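Local coordinates for protein bottromycin amidohydrolase (PDB 6I5S) that acts as a zinc-binding, thiazoline-specific amidohydrolase and is the gatekeeper of bottromycin biosynthesis, at residues A[188-193]-A[214-219]; A[204-209]-A[223-228]; A[208-213]-A[229-234]. One frame throughout, in Å; residues are numbered along the deposited sequence.

Interaction 1 (A[188-193]-A[214-219]); sequences VERPVF and AVRLDV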
ATOM      1  N   VAL A 188      20.588  10.884   3.668  1.00 29.49           N
ATOM      2  CA  VAL A 188      21.012  10.821   5.067  1.00 29.19           C
ATOM      3  C   VAL A 188      22.467  10.393   5.120  1.00 27.94           C
ATOM      4  O   VAL A 188      22.853   9.380   4.531  1.00 29.66           O
ATOM      5  CB  VAL A 188      20.128   9.860   5.872  1.00 26.16           C
ATOM      6  CG1 VAL A 188      20.644   9.804   7.346  1.00 28.45           C
ATOM      7  CG2 VAL A 188      18.698  10.364   5.884  1.00 27.82           C
ATOM      8  N   GLU A 189      23.274  11.146   5.866  1.00 29.85           N
ATOM      9  CA  GLU A 189      24.695  10.838   5.950  1.00 30.87           C
ATOM     10  C   GLU A 189      24.917   9.579   6.792  1.00 29.76           C
ATOM     11  O   GLU A 189      24.152   9.277   7.708  1.00 31.70           O
ATOM     12  CB  GLU A 189      25.450  12.028   6.557  1.00 32.13           C
ATOM     13  CG  GLU A 189      25.493  13.253   5.666  1.00 37.58           C
ATOM     14  CD  GLU A 189      25.671  14.589   6.414  1.00 63.15           C
ATOM     15  OE1 GLU A 189      24.939  14.877   7.411  1.00 57.18           O
ATOM     16  OE2 GLU A 189      26.542  15.366   5.981  1.00 73.10           O
ATOM     17  N   ARG A 190      26.045   8.887   6.538  1.00 31.51           N
ATOM     18  CA  ARG A 190      26.259   7.605   7.203  1.00 32.54           C
ATOM     19  C   ARG A 190      26.316   7.719   8.727  1.00 30.78           C
ATOM     20  O   ARG A 190      25.662   6.912   9.405  1.00 32.94           O
ATOM     21  CB  ARG A 190      27.552   6.946   6.680  1.00 34.00           C
ATOM     22  CG  ARG A 190      27.727   5.507   7.185  1.00 37.04           C
ATOM     23  CD  ARG A 190      29.190   5.024   7.195  1.00 45.66           C
ATOM     24  NE  ARG A 190      29.988   5.850   8.112  1.00 64.92           N
ATOM     25  CZ  ARG A 190      30.872   6.771   7.729  1.00 80.11           C
ATOM     26  NH1 ARG A 190      31.112   6.984   6.432  1.00100.59           N
ATOM     27  NH2 ARG A 190      31.522   7.484   8.654  1.00 54.08           N
ATOM     28  N   PRO A 191      27.090   8.630   9.322  1.00 29.95           N
ATOM     29  CA  PRO A 191      27.124   8.724  10.803  1.00 32.12           C
ATOM     30  C   PRO A 191      25.764   9.070  11.411  1.00 35.91           C
ATOM     31  O   PRO A 191      25.418   8.649  12.538  1.00 33.97           O
ATOM     32  CB  PRO A 191      28.162   9.829  11.052  1.00 32.18           C
ATOM     33  CG  PRO A 191      28.748  10.181   9.822  1.00 39.59           C
ATOM     34  CD  PRO A 191      27.986   9.610   8.672  1.00 36.31           C
ATOM     35  N   VAL A 192      24.993   9.885  10.699  1.00 29.42           N
ATOM     36  CA  VAL A 192      23.659  10.237  11.143  1.00 27.55           C
ATOM     37  C   VAL A 192      22.727   9.033  11.075  1.00 28.79           C
ATOM     38  O   VAL A 192      21.966   8.788  12.023  1.00 30.87           O
ATOM     39  CB  VAL A 192      23.151  11.447  10.343  1.00 31.91           C
ATOM     40  CG1 VAL A 192      21.733  11.798  10.758  1.00 30.12           C
ATOM     41  CG2 VAL A 192      24.070  12.674  10.551  1.00 36.53           C
ATOM     42  N   PHE A 193      22.772   8.260   9.978  1.00 28.67           N
ATOM     43  CA  PHE A 193      22.000   7.031   9.889  1.00 30.01           C
ATOM     44  C   PHE A 193      22.331   6.098  11.055  1.00 27.41           C
ATOM     45  O   PHE A 193      21.435   5.513  11.679  1.00 30.48           O
ATOM     46  CB  PHE A 193      22.240   6.358   8.542  1.00 28.67           C
ATOM     47  CG  PHE A 193      21.521   5.059   8.382  1.00 26.00           C
ATOM     48  CD1 PHE A 193      20.230   5.037   7.895  1.00 28.81           C
ATOM     49  CD2 PHE A 193      22.131   3.884   8.744  1.00 32.84           C
ATOM     50  CE1 PHE A 193      19.579   3.809   7.728  1.00 29.63           C
ATOM     51  CE2 PHE A 193      21.510   2.668   8.576  1.00 32.70           C
ATOM     52  CZ  PHE A 193      20.234   2.623   8.095  1.00 27.80           C
ATOM     53  N   ALA A 214      24.848   6.650   1.185  1.00 32.47           N
ATOM     54  CA  ALA A 214      26.086   6.580   1.959  1.00 34.66           C
ATOM     55  C   ALA A 214      26.130   5.398   2.900  1.00 36.51           C
ATOM     56  O   ALA A 214      27.036   5.330   3.737  1.00 37.02           O
ATOM     57  CB  ALA A 214      26.280   7.867   2.757  1.00 38.29           C
ATOM     58  N   VAL A 215      25.159   4.493   2.816  1.00 30.66           N
ATOM     59  CA  VAL A 215      25.063   3.343   3.708  1.00 31.62           C
ATOM     60  C   VAL A 215      25.193   2.042   2.912  1.00 34.16           C
ATOM     61  O   VAL A 215      24.489   1.834   1.902  1.00 34.25           O
ATOM     62  CB  VAL A 215      23.762   3.365   4.501  1.00 31.67           C
ATOM     63  CG1 VAL A 215      23.580   2.072   5.347  1.00 32.80           C
ATOM     64  CG2 VAL A 215      23.703   4.624   5.433  1.00 32.65           C
ATOM     65  N   ARG A 216      26.009   1.135   3.440  1.00 35.37           N
ATOM     66  CA  ARG A 216      26.161  -0.201   2.884  1.00 35.43           C
ATOM     67  C   ARG A 216      24.838  -0.944   2.891  1.00 30.43           C
ATOM     68  O   ARG A 216      24.054  -0.893   3.841  1.00 32.60           O
ATOM     69  CB  ARG A 216      27.178  -1.004   3.696  1.00 33.92           C
ATOM     70  CG  ARG A 216      28.654  -0.501   3.616  1.00 46.94           C
ATOM     71  CD  ARG A 216      29.488  -1.163   4.686  1.00 41.79           C
ATOM     72  NE  ARG A 216      30.918  -0.811   4.623  1.00 45.37           N
ATOM     73  CZ  ARG A 216      31.452   0.281   5.160  1.00 57.03           C
ATOM     74  NH1 ARG A 216      30.681   1.146   5.811  1.00 41.93           N
ATOM     75  NH2 ARG A 216      32.768   0.516   5.056  1.00 54.23           N
ATOM     76  N   LEU A 217      24.595  -1.703   1.830  1.00 33.03           N
ATOM     77  CA  LEU A 217      23.320  -2.399   1.741  1.00 33.07           C
ATOM     78  C   LEU A 217      23.162  -3.368   2.897  1.00 32.63           C
ATOM     79  O   LEU A 217      22.077  -3.476   3.482  1.00 34.37           O
ATOM     80  CB  LEU A 217      23.205  -3.146   0.418  1.00 33.13           C
ATOM     81  CG  LEU A 217      22.050  -4.075   0.229  1.00 34.91           C
ATOM     82  CD1 LEU A 217      20.734  -3.313   0.217  1.00 35.23           C
ATOM     83  CD2 LEU A 217      22.242  -4.836  -1.088  1.00 41.28           C
ATOM     84  N   ASP A 218      24.220  -4.094   3.231  1.00 35.06           N
ATOM     85  CA  ASP A 218      24.085  -5.096   4.281  1.00 44.49           C
ATOM     86  C   ASP A 218      23.786  -4.444   5.623  1.00 45.89           C
ATOM     87  O   ASP A 218      23.026  -4.991   6.419  1.00 38.31           O
ATOM     88  CB  ASP A 218      25.345  -5.959   4.379  1.00 50.46           C
ATOM     89  CG  ASP A 218      26.584  -5.189   4.053  1.00 94.74           C
ATOM     90  OD1 ASP A 218      26.718  -4.771   2.876  1.00108.00           O
ATOM     91  OD2 ASP A 218      27.404  -4.977   4.974  1.00109.91           O
ATOM     92  N   VAL A 219      24.374  -3.276   5.889  1.00 34.83           N
ATOM     93  CA  VAL A 219      24.042  -2.538   7.111  1.00 34.23           C
ATOM     94  C   VAL A 219      22.573  -2.108   7.119  1.00 35.78           C
ATOM     95  O   VAL A 219      21.863  -2.222   8.135  1.00 32.87           O
ATOM     96  CB  VAL A 219      25.011  -1.338   7.242  1.00 35.08           C
ATOM     97  CG1 VAL A 219      24.650  -0.465   8.379  1.00 39.55           C
ATOM     98  CG2 VAL A 219      26.430  -1.824   7.354  1.00 38.17           C
TER
HETATM   99  O   HOH W   1      23.299   9.050   1.883  1.00 28.11           O
HETATM  100  O   HOH W   2      29.883   6.094   4.109  1.00 43.15           O
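Phe193 and Val215 join the first turn of helix 190-203 to the loop that leads into helix 217-223. In the barrel fold expected of an amidohydrolase, this is consistent with packing between the helical layer and a loop outside the barrel wall. Methyl CG2 of Val215 sits over one face of the Phe193 ring, a CH-pi contact with CG2 4.1 Å from the ring centroid and 28° off the ring normal. It is displaced toward CG and CD2, with CG2 of Val215 3.7 Å from CG of Phe193. The other methyl, CG1, approaches the same side near the CD2-CE2 bond, 3.9 Å from CE2 of Phe193. The two side chains cross at about a right angle. CG of Phe193 is anti to its backbone N (chi1 178°), which sets CG against Val215. Val219 adds a looser apolar contact through CG1 at the CE2 corner.

At the exposed side, CB of Arg190 packs on Ala214 O at 3.4 Å, and two waters carry the polar links. One donates to Val188 O at 2.7 Å and accepts from Ala214 N. The second accepts from Arg190 NH1 at 2.8 Å, in the plane of the guanidinium, and donates to Ala214 O at 3.0 Å. Glu189 is the N-cap of its helix, and Phe193 N bonds to Glu189 O at 2.8 Å. Arg216 is the N-cap of the other helix.

Around this contact, Phe193 also touches Thr223 in helix 217-223. Val192 packs on Val161, and Val215 on Ala220 of helix 217-223.

Interaction 2 (A[204-209]-A[223-228]); sequences GIPVVG and TMRSTE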
ATOM      1  N   GLY A 204      12.491   1.551  20.483  1.00 31.69           N
ATOM      2  CA  GLY A 204      11.450   0.697  19.907  1.00 31.41           C
ATOM      3  C   GLY A 204      10.780   1.212  18.671  1.00 34.77           C
ATOM      4  O   GLY A 204       9.661   0.794  18.365  1.00 32.63           O
ATOM      5  N   ILE A 205      11.416   2.125  17.947  1.00 25.83           N
ATOM      6  CA  ILE A 205      10.835   2.769  16.772  1.00 24.65           C
ATOM      7  C   ILE A 205      11.414   2.116  15.518  1.00 27.98           C
ATOM      8  O   ILE A 205      12.650   2.186  15.307  1.00 27.81           O
ATOM      9  CB  ILE A 205      11.144   4.260  16.755  1.00 28.24           C
ATOM     10  CG1 ILE A 205      10.584   4.952  17.996  1.00 26.16           C
ATOM     11  CG2 ILE A 205      10.549   4.892  15.500  1.00 26.60           C
ATOM     12  CD1 ILE A 205      11.212   6.282  18.182  1.00 25.86           C
ATOM     13  N   PRO A 206      10.590   1.603  14.623  1.00 26.73           N
ATOM     14  CA  PRO A 206      11.112   1.075  13.345  1.00 27.45           C
ATOM     15  C   PRO A 206      11.510   2.164  12.382  1.00 27.15           C
ATOM     16  O   PRO A 206      10.888   3.229  12.337  1.00 26.10           O
ATOM     17  CB  PRO A 206       9.932   0.273  12.775  1.00 30.11           C
ATOM     18  CG  PRO A 206       8.765   0.802  13.389  1.00 31.26           C
ATOM     19  CD  PRO A 206       9.158   1.327  14.771  1.00 27.59           C
ATOM     20  N   VAL A 207      12.577   1.875  11.618  1.00 23.88           N
ATOM     21  CA  VAL A 207      13.054   2.753  10.561  1.00 23.24           C
ATOM     22  C   VAL A 207      12.834   2.070   9.212  1.00 24.25           C
ATOM     23  O   VAL A 207      13.267   0.923   8.995  1.00 28.14           O
ATOM     24  CB  VAL A 207      14.546   3.113  10.750  1.00 28.06           C
ATOM     25  CG1 VAL A 207      15.010   4.005   9.605  1.00 34.34           C
ATOM     26  CG2 VAL A 207      14.770   3.772  12.140  1.00 27.48           C
ATOM     27  N   VAL A 208      12.175   2.781   8.297  1.00 24.89           N
ATOM     28  CA  VAL A 208      11.852   2.262   6.988  1.00 23.69           C
ATOM     29  C   VAL A 208      12.358   3.264   5.958  1.00 27.32           C
ATOM     30  O   VAL A 208      12.827   4.340   6.294  1.00 26.75           O
ATOM     31  CB  VAL A 208      10.338   2.006   6.800  1.00 26.28           C
ATOM     32  CG1 VAL A 208       9.855   0.967   7.764  1.00 28.79           C
ATOM     33  CG2 VAL A 208       9.527   3.299   6.954  1.00 24.60           C
ATOM     34  N   GLY A 209      12.220   2.922   4.677  1.00 27.90           N
ATOM     35  CA  GLY A 209      12.439   3.884   3.618  1.00 28.49           C
ATOM     36  C   GLY A 209      13.520   3.466   2.629  1.00 25.76           C
ATOM     37  O   GLY A 209      13.646   2.276   2.268  1.00 28.04           O
ATOM     38  N   THR A 223      19.414  -3.292   9.832  1.00 33.55           N
ATOM     39  CA  THR A 223      18.971  -2.270  10.782  1.00 27.98           C
ATOM     40  C   THR A 223      17.602  -1.694  10.452  1.00 32.13           C
ATOM     41  O   THR A 223      16.918  -1.210  11.353  1.00 36.65           O
ATOM     42  CB  THR A 223      19.971  -1.103  10.879  1.00 35.26           C
ATOM     43  OG1 THR A 223      20.165  -0.501   9.595  1.00 38.81           O
ATOM     44  CG2 THR A 223      21.314  -1.545  11.435  1.00 35.17           C
ATOM     45  N   MET A 224      17.163  -1.749   9.203  1.00 29.46           N
ATOM     46  CA  MET A 224      15.886  -1.164   8.822  1.00 26.29           C
ATOM     47  C   MET A 224      14.758  -2.194   8.860  1.00 25.95           C
ATOM     48  O   MET A 224      14.922  -3.344   8.446  1.00 26.22           O
ATOM     49  CB  MET A 224      15.978  -0.544   7.414  1.00 30.79           C
ATOM     50  CG  MET A 224      16.958   0.674   7.387  1.00 30.15           C
ATOM     51  SD  MET A 224      17.177   1.393   5.742  1.00 28.32           S
ATOM     52  CE  MET A 224      15.539   2.026   5.323  1.00 29.21           C
ATOM     53  N   ARG A 225      13.603  -1.765   9.347  1.00 27.25           N
ATOM     54  CA  ARG A 225      12.470  -2.675   9.434  1.00 26.45           C
ATOM     55  C   ARG A 225      12.001  -3.087   8.042  1.00 24.82           C
ATOM     56  O   ARG A 225      11.633  -4.247   7.827  1.00 28.53           O
ATOM     57  CB  ARG A 225      11.326  -2.029  10.208  1.00 25.36           C
ATOM     58  CG  ARG A 225       9.890  -2.690  10.094  1.00 29.69           C
ATOM     59  CD  ARG A 225       9.838  -3.977  10.844  1.00 31.24           C
ATOM     60  NE  ARG A 225      10.114  -3.773  12.247  1.00 34.77           N
ATOM     61  CZ  ARG A 225       9.259  -3.362  13.154  1.00 37.02           C
ATOM     62  NH1 ARG A 225       8.006  -3.042  12.844  1.00 31.67           N
ATOM     63  NH2 ARG A 225       9.695  -3.250  14.398  1.00 39.39           N
ATOM     64  N   SER A 226      12.050  -2.161   7.089  1.00 28.13           N
ATOM     65  CA  SER A 226      11.796  -2.499   5.703  1.00 26.55           C
ATOM     66  C   SER A 226      12.578  -1.529   4.819  1.00 27.78           C
ATOM     67  O   SER A 226      12.927  -0.422   5.230  1.00 27.07           O
ATOM     68  CB  SER A 226      10.298  -2.431   5.329  1.00 24.47           C
ATOM     69  OG  SER A 226       9.846  -1.057   5.283  1.00 27.39           O
ATOM     70  N   THR A 227      12.823  -1.960   3.590  1.00 27.76           N
ATOM     71  CA  THR A 227      13.428  -1.124   2.545  1.00 26.99           C
ATOM     72  C   THR A 227      12.510  -1.132   1.327  1.00 30.12           C
ATOM     73  O   THR A 227      11.818  -2.133   1.041  1.00 27.96           O
ATOM     74  CB  THR A 227      14.829  -1.571   2.129  1.00 27.12           C
ATOM     75  OG1 THR A 227      14.825  -2.933   1.664  1.00 28.92           O
ATOM     76  CG2 THR A 227      15.816  -1.480   3.361  1.00 29.03           C
ATOM     77  N   GLU A 228      12.444   0.033   0.671  1.00 24.76           N
ATOM     78  CA  GLU A 228      11.456   0.293  -0.364  1.00 26.07           C
ATOM     79  C   GLU A 228      12.109   0.396  -1.746  1.00 25.64           C
ATOM     80  O   GLU A 228      13.233   0.895  -1.904  1.00 28.18           O
ATOM     81  CB  GLU A 228      10.683   1.595  -0.086  1.00 36.34           C
ATOM     82  CG  GLU A 228      10.232   1.764   1.403  1.00 42.79           C
ATOM     83  CD  GLU A 228       9.287   0.678   1.793  1.00 37.42           C
ATOM     84  OE1 GLU A 228       8.259   0.557   1.088  1.00 37.72           O
ATOM     85  OE2 GLU A 228       9.563  -0.063   2.761  1.00 34.26           O
TER
HETATM   86  O   HOH W   3      14.333  -0.476  12.308  1.00 29.51           O
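Pro206 and Arg225 lie side by side and point the same way. CB of Pro206 sits over the centre of one face of the Arg225 guanidinium, 3.7 Å from CZ of Arg225. The two segments run in the same direction, as neighbouring parts of the wall do in the barrel expected for this family, and 223-228 holds strand 226-228. The Arg225 chain is bent at chi2 (72°, placing CD) and chi3, and its guanidinium lies against the proline. Its NH1 bonds to Val388 O, which anchors that end of the group.

Met224 packs farther along 204-209. Its chain bends at chi3 (64°), which places CE against the peptide between Val208 and Gly209, 3.5 Å from Gly209 N. Gly209 has backbone angles at which a CB would press on the carbonyl O of Val208. CG1 of Val207 loosely touches CG of Met224. The Met224 side chain also meets Phe193 and Val184.

Two backbone bonds hold the segments together. Arg225 N donates to Val207 O at 2.7 Å, with an N-H...O angle of 141°. Glu228 N donates to Gly209 O at 3.0 Å. Thr227 CA adds a CA-H...O contact to Gly209 O at 3.4 Å. A water links Val207 N to Thr223 O. Gly204, at the start, closes helix 190-203 with a Schellman motif.

Glu228 is second shell to the metal site: its OE1 bonds to His94 ND1, and His94 binds zinc. Arg115 forms a salt bridge to OE2 of Glu228 and also bonds to OG of Ser226. That hydroxyl touches CG1 of Val208 at 3.2 Å and donates to Glu228 OE2 at 2.7 Å, nearly along the C-O axis of the carboxylate.

Interaction 3 (A[208-213]-A[229-234]); sequences VGHVPQ and HLYGFV. With ZN (zinc ion), chain B.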
ATOM      1  N   VAL A 208      12.175   2.781   8.297  1.00 24.89           N
ATOM      2  CA  VAL A 208      11.852   2.262   6.988  1.00 23.69           C
ATOM      3  C   VAL A 208      12.358   3.264   5.958  1.00 27.32           C
ATOM      4  O   VAL A 208      12.827   4.340   6.294  1.00 26.75           O
ATOM      5  CB  VAL A 208      10.338   2.006   6.800  1.00 26.28           C
ATOM      6  CG1 VAL A 208       9.855   0.967   7.764  1.00 28.79           C
ATOM      7  CG2 VAL A 208       9.527   3.299   6.954  1.00 24.60           C
ATOM      8  N   GLY A 209      12.220   2.922   4.677  1.00 27.90           N
ATOM      9  CA  GLY A 209      12.439   3.884   3.618  1.00 28.49           C
ATOM     10  C   GLY A 209      13.520   3.466   2.629  1.00 25.76           C
ATOM     11  O   GLY A 209      13.646   2.276   2.268  1.00 28.04           O
ATOM     12  N   HIS A 210      14.227   4.458   2.102  1.00 27.59           N
ATOM     13  CA  HIS A 210      15.226   4.258   1.073  1.00 28.27           C
ATOM     14  C   HIS A 210      16.559   3.913   1.692  1.00 30.41           C
ATOM     15  O   HIS A 210      16.998   4.610   2.593  1.00 28.75           O
ATOM     16  CB  HIS A 210      15.423   5.528   0.235  1.00 30.12           C
ATOM     17  CG  HIS A 210      14.201   5.963  -0.526  1.00 29.74           C
ATOM     18  ND1 HIS A 210      14.257   6.948  -1.491  1.00 34.31           N
ATOM     19  CD2 HIS A 210      12.907   5.559  -0.463  1.00 30.28           C
ATOM     20  CE1 HIS A 210      13.036   7.124  -1.996  1.00 39.63           C
ATOM     21  NE2 HIS A 210      12.209   6.297  -1.387  1.00 32.51           N
ATOM     22  N   VAL A 211      17.255   2.904   1.153  1.00 29.87           N
ATOM     23  CA  VAL A 211      18.622   2.655   1.619  1.00 29.46           C
ATOM     24  C   VAL A 211      19.433   3.893   1.278  1.00 27.34           C
ATOM     25  O   VAL A 211      19.540   4.238   0.101  1.00 30.11           O
ATOM     26  CB  VAL A 211      19.263   1.408   0.974  1.00 30.98           C
ATOM     27  CG1 VAL A 211      20.752   1.261   1.345  1.00 30.39           C
ATOM     28  CG2 VAL A 211      18.457   0.139   1.350  1.00 33.98           C
ATOM     29  N   PRO A 212      20.025   4.589   2.241  1.00 30.87           N
ATOM     30  CA  PRO A 212      20.751   5.817   1.882  1.00 28.86           C
ATOM     31  C   PRO A 212      21.985   5.515   1.070  1.00 27.12           C
ATOM     32  O   PRO A 212      22.627   4.481   1.225  1.00 30.77           O
ATOM     33  CB  PRO A 212      21.110   6.421   3.236  1.00 30.57           C
ATOM     34  CG  PRO A 212      20.083   5.832   4.176  1.00 30.24           C
ATOM     35  CD  PRO A 212      19.880   4.451   3.708  1.00 29.79           C
ATOM     36  N   GLN A 213      22.290   6.433   0.157  1.00 31.79           N
ATOM     37  CA  GLN A 213      23.425   6.249  -0.739  1.00 34.58           C
ATOM     38  C   GLN A 213      24.720   6.025   0.028  1.00 34.87           C
ATOM     39  O   GLN A 213      25.593   5.264  -0.436  1.00 35.50           O
ATOM     40  CB  GLN A 213      23.568   7.471  -1.637  1.00 35.25           C
ATOM     41  CG  GLN A 213      22.519   7.564  -2.711  1.00 66.83           C
ATOM     42  CD  GLN A 213      23.018   8.251  -3.967  1.00 87.53           C
ATOM     43  OE1 GLN A 213      22.430   8.065  -5.029  1.00 93.93           O
ATOM     44  NE2 GLN A 213      24.099   9.049  -3.858  1.00 91.92           N
ATOM     45  N   HIS A 229      11.333  -0.005  -2.735  1.00 26.34           N
ATOM     46  CA  HIS A 229      11.590   0.223  -4.165  1.00 26.12           C
ATOM     47  C   HIS A 229      12.759  -0.580  -4.704  1.00 25.34           C
ATOM     48  O   HIS A 229      13.158  -0.355  -5.862  1.00 25.54           O
ATOM     49  CB  HIS A 229      11.859   1.710  -4.468  1.00 26.03           C
ATOM     50  CG  HIS A 229      10.926   2.677  -3.828  1.00 29.87           C
ATOM     51  ND1 HIS A 229       9.562   2.665  -4.032  1.00 29.92           N
ATOM     52  CD2 HIS A 229      11.175   3.745  -3.012  1.00 33.29           C
ATOM     53  CE1 HIS A 229       9.010   3.653  -3.342  1.00 32.28           C
ATOM     54  NE2 HIS A 229       9.966   4.324  -2.729  1.00 28.21           N
ATOM     55  N   LEU A 230      13.290  -1.544  -3.950  1.00 28.45           N
ATOM     56  CA  LEU A 230      14.535  -2.250  -4.273  1.00 29.45           C
ATOM     57  C   LEU A 230      15.757  -1.324  -4.289  1.00 29.71           C
ATOM     58  O   LEU A 230      16.845  -1.752  -4.701  1.00 29.77           O
ATOM     59  CB  LEU A 230      14.403  -3.014  -5.619  1.00 24.22           C
ATOM     60  CG  LEU A 230      13.311  -4.083  -5.661  1.00 26.72           C
ATOM     61  CD1 LEU A 230      13.270  -4.728  -7.052  1.00 31.15           C
ATOM     62  CD2 LEU A 230      13.572  -5.133  -4.603  1.00 30.06           C
ATOM     63  N   TYR A 231      15.651  -0.077  -3.800  1.00 28.21           N
ATOM     64  CA  TYR A 231      16.838   0.749  -3.781  1.00 30.55           C
ATOM     65  C   TYR A 231      17.851   0.094  -2.860  1.00 32.55           C
ATOM     66  O   TYR A 231      17.487  -0.580  -1.888  1.00 32.55           O
ATOM     67  CB  TYR A 231      16.548   2.164  -3.336  1.00 29.41           C
ATOM     68  CG  TYR A 231      15.631   2.948  -4.254  1.00 32.92           C
ATOM     69  CD1 TYR A 231      15.458   2.611  -5.584  1.00 34.36           C
ATOM     70  CD2 TYR A 231      14.912   4.026  -3.777  1.00 30.91           C
ATOM     71  CE1 TYR A 231      14.602   3.349  -6.374  1.00 30.74           C
ATOM     72  CE2 TYR A 231      14.088   4.751  -4.560  1.00 32.54           C
ATOM     73  CZ  TYR A 231      13.945   4.428  -5.861  1.00 40.99           C
ATOM     74  OH  TYR A 231      13.062   5.167  -6.647  1.00 40.89           O
ATOM     75  N   GLY A 232      19.112   0.231  -3.222  1.00 31.03           N
ATOM     76  CA  GLY A 232      20.149  -0.551  -2.555  1.00 32.19           C
ATOM     77  C   GLY A 232      20.565  -1.755  -3.369  1.00 30.28           C
ATOM     78  O   GLY A 232      21.741  -1.974  -3.621  1.00 32.06           O
ATOM     79  N   PHE A 233      19.589  -2.563  -3.779  1.00 30.67           N
ATOM     80  CA  PHE A 233      19.864  -3.594  -4.786  1.00 35.63           C
ATOM     81  C   PHE A 233      20.086  -2.962  -6.157  1.00 34.37           C
ATOM     82  O   PHE A 233      20.896  -3.449  -6.961  1.00 39.32           O
ATOM     83  CB  PHE A 233      18.709  -4.593  -4.843  1.00 34.69           C
ATOM     84  CG  PHE A 233      18.514  -5.369  -3.556  1.00 35.17           C
ATOM     85  CD1 PHE A 233      19.363  -6.434  -3.245  1.00 39.34           C
ATOM     86  CD2 PHE A 233      17.561  -4.983  -2.648  1.00 40.94           C
ATOM     87  CE1 PHE A 233      19.218  -7.111  -2.049  1.00 38.37           C
ATOM     88  CE2 PHE A 233      17.401  -5.651  -1.454  1.00 37.95           C
ATOM     89  CZ  PHE A 233      18.232  -6.735  -1.167  1.00 33.34           C
ATOM     90  N   VAL A 234      19.335  -1.912  -6.455  1.00 31.70           N
ATOM     91  CA  VAL A 234      19.546  -1.080  -7.633  1.00 33.71           C
ATOM     92  C   VAL A 234      19.587   0.361  -7.170  1.00 33.85           C
ATOM     93  O   VAL A 234      19.070   0.684  -6.099  1.00 34.84           O
ATOM     94  CB  VAL A 234      18.423  -1.293  -8.681  1.00 37.44           C
ATOM     95  CG1 VAL A 234      18.376  -2.727  -9.052  1.00 42.07           C
ATOM     96  CG2 VAL A 234      17.114  -0.861  -8.147  1.00 32.46           C
TER
HETATM   97 ZN    ZN B 501      10.208   6.426  -2.174  0.61 35.03          ZN
HETATM   98  O   HOH W   4      15.586   0.936  -0.327  1.00 28.32           O
HETATM   99  O   HOH W   5      10.202   8.479  -2.786  1.00 60.36           O
HETATM  100  O   HOH W   6       8.245   6.880  -3.143  1.00 39.82           O
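Tyr231 turns the edge of its ring to one face of the His210 imidazole. This is a T-shaped pair, with centroids 5.0 Å apart and planes at 84°. CE2 of Tyr231 stands over the rim of that face, 3.6 Å from CE1 of His210. CD2 of Tyr231 lies over the ND1 and CG side of the same face. Tyr185 also stacks on the His210 ring. On the tyrosine, CB of His229 lies over the centre of one ring face. The His210 and His229 rings meet obliquely; NE2 of His210 lies near the His229 plane, 3.2 Å from CD2 of His229.

Both imidazoles aim NE2 at one zinc ion, His210 at 2.1 Å and His229 at 2.2 Å. Two waters also bind this ion, and the carboxylated lysine Xaa183 completes the site. It is one half of the binuclear zinc centre characteristic of many amidohydrolases. The two NE2 atoms come close because they share the metal and are not bonded to each other. The far nitrogens are anchored: ND1 of His210 bonds to Asp186, and ND1 of His229 to Thr272. With the zinc bonds, these second-shell bonds are likely to hold the rings' orientation.

An alanine in place of Tyr231 would probably open a gap against the His210 face and next to CB of His229, leaving both histidines less firmly packed.

Beyond the rings, CG2 of Val211 touches Tyr231 O at 3.5 Å, and CB of Val211 meets CA of Gly232. A water accepts from Val211 N at 3.0 Å and donates to Tyr231 O at 2.9 Å.

Overall arrangement
The three contacts form one continuous patch that runs from the protein surface to the zinc site. Interactions 2 and 3 share Val208 and Gly209, have centres about 11 Å apart, and meet where CG2 of Thr227 touches CG2 of Val211 at 3.7 Å. Interaction 1 lies farther out, with its Val188 side chain about 12 Å from a zinc ion. Its Phe193 reaches both others: CZ is 3.9 Å from CG of Met224 in interaction 2, and CD1 is 3.8 Å from CG of Pro212 in interaction 3. Interaction 3 holds two zinc ligands. Interaction 2 approaches the site through the Glu228 side chain, about 5 Å from a zinc ion.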